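Local coordinates for protein Nrps/pks (Streptomyces albus, PDB 4OPE) that probably catalyses decarboxylative Claisen condensation during oxazolomycin assembly, as a ketosynthase domain of an AT-less polyketide synthase, at residues A[126-131]-A[352-357]. Numbering follows the deposited sequence.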
# COMPACT_ATOMS: atom_id res chain seq x y z
N GLY A 126 4.88 4.73 -2.43
CA GLY A 126 3.49 5.14 -2.68
C GLY A 126 3.26 5.43 -4.14
O GLY A 126 4.09 6.10 -4.81
N LEU A 127 2.13 4.92 -4.64
CA LEU A 127 1.65 5.23 -6.00
C LEU A 127 0.14 5.36 -5.98
O LEU A 127 -0.52 4.79 -5.10
CB LEU A 127 2.00 4.10 -6.92
CG LEU A 127 3.46 3.64 -6.92
CD1 LEU A 127 3.61 2.30 -6.23
CD2 LEU A 127 3.92 3.48 -8.35
N MSE A 128 -0.40 6.12 -6.92
CA MSE A 128 -1.88 6.31 -7.04
C MSE A 128 -2.46 6.21 -8.44
O MSE A 128 -3.66 6.23 -8.61
CB MSE A 128 -2.31 7.65 -6.43
CG MSE A 128 -2.01 8.86 -7.29
SE MSE A 128 -2.84 10.51 -6.54
CE MSE A 128 -4.72 10.34 -7.11
N TYR A 129 -1.61 6.11 -9.44
CA TYR A 129 -2.08 5.87 -10.77
C TYR A 129 -1.23 4.80 -11.38
O TYR A 129 -0.06 4.64 -11.04
CB TYR A 129 -1.97 7.12 -11.65
CG TYR A 129 -2.86 8.26 -11.25
CD1 TYR A 129 -4.22 8.15 -11.31
CD2 TYR A 129 -2.34 9.47 -10.85
CE1 TYR A 129 -5.05 9.19 -10.95
CE2 TYR A 129 -3.16 10.53 -10.48
CZ TYR A 129 -4.53 10.37 -10.54
OH TYR A 129 -5.36 11.40 -10.21
N GLY A 130 -1.82 4.08 -12.29
CA GLY A 130 -1.09 3.12 -13.08
C GLY A 130 -1.67 3.15 -14.46
O GLY A 130 -2.37 2.25 -14.83
N HIS A 131 -1.35 4.20 -15.20
CA HIS A 131 -1.89 4.41 -16.50
C HIS A 131 -1.17 3.77 -17.63
O HIS A 131 -1.78 3.59 -18.68
CB HIS A 131 -1.94 5.89 -16.79
CG HIS A 131 -2.98 6.61 -15.99
ND1 HIS A 131 -4.16 6.00 -15.60
CD2 HIS A 131 -2.98 7.84 -15.45
CE1 HIS A 131 -4.87 6.86 -14.90
NE2 HIS A 131 -4.18 7.98 -14.79
N ALA A 352 2.48 16.82 -7.54
CA ALA A 352 3.06 15.58 -7.98
C ALA A 352 2.34 14.32 -7.49
O ALA A 352 2.90 13.22 -7.56
CB ALA A 352 4.51 15.50 -7.58
N GLU A 353 1.13 14.47 -7.01
CA GLU A 353 0.24 13.35 -6.80
C GLU A 353 0.87 12.37 -5.86
O GLU A 353 1.17 12.76 -4.76
CB GLU A 353 -0.22 12.80 -8.14
CG GLU A 353 -1.15 13.84 -8.74
CD GLU A 353 -1.47 13.72 -10.21
OE1 GLU A 353 -2.55 14.22 -10.57
OE2 GLU A 353 -0.70 13.15 -11.00
N SER A 354 1.15 11.14 -6.25
CA SER A 354 1.72 10.21 -5.27
C SER A 354 3.14 10.58 -4.78
O SER A 354 3.60 10.09 -3.75
CB SER A 354 1.68 8.76 -5.77
OG SER A 354 2.02 8.64 -7.16
N ALA A 355 3.82 11.43 -5.52
CA ALA A 355 5.16 11.87 -5.18
C ALA A 355 5.17 13.23 -4.52
O ALA A 355 6.22 13.73 -4.18
CB ALA A 355 6.01 11.92 -6.46
N ALA A 356 4.01 13.83 -4.32
CA ALA A 356 3.87 15.15 -3.68
C ALA A 356 4.58 15.27 -2.33
O ALA A 356 5.31 16.23 -2.09
CB ALA A 356 2.40 15.45 -3.48
N GLY A 357 4.37 14.28 -1.49
CA GLY A 357 5.03 14.23 -0.19
C GLY A 357 6.53 14.14 -0.29
O GLY A 357 7.20 14.79 0.50
O HOH W 1 1.26 7.13 -9.56
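Ser354 packs its CB against the backbone where Leu127 passes into Met128, 3.5 Å from Leu127 CA, while Met128 CG comes up beside the same CB, 4.0 Å away. With Met128 CG lying between the backbone N and the carbonyl carbon (chi1 77°), the selenomethionine chain reaches across Glu353 at about a right angle and sets its SE 3.8 Å from Glu353 CB. Beyond this, the extended Glu353 chain delivers its carboxylate to the edge of the Tyr129 ring: CD lies 3.6 Å from Tyr129 CE2, near the ring plane, and the two planes are turned 63° apart. This is van der Waals contact; OE2 is held in a salt bridge by Lys211 and accepts a hydrogen bond from the side-chain amide of Asn204. An alanine in place of Glu353 would probably leave Lys211 without its carboxylate mate and open a gap beside the Tyr129 ring.

The polar link is indirect. One water accepts the N-H of Tyr129 (3.0 Å from N) and donates to Ser354 OG at 2.9 Å, while the hydroxyl is itself hydrogen-bonded to the backbone O of Val203.

Within the thiolase-type ketosynthase fold, the contact joins the loop leaving strand 121-126 to the turn that starts helix 356-370, with strands 169-173 and 197-204 flanking Leu127 and helix 210-217 packing on Tyr129 and Glu353.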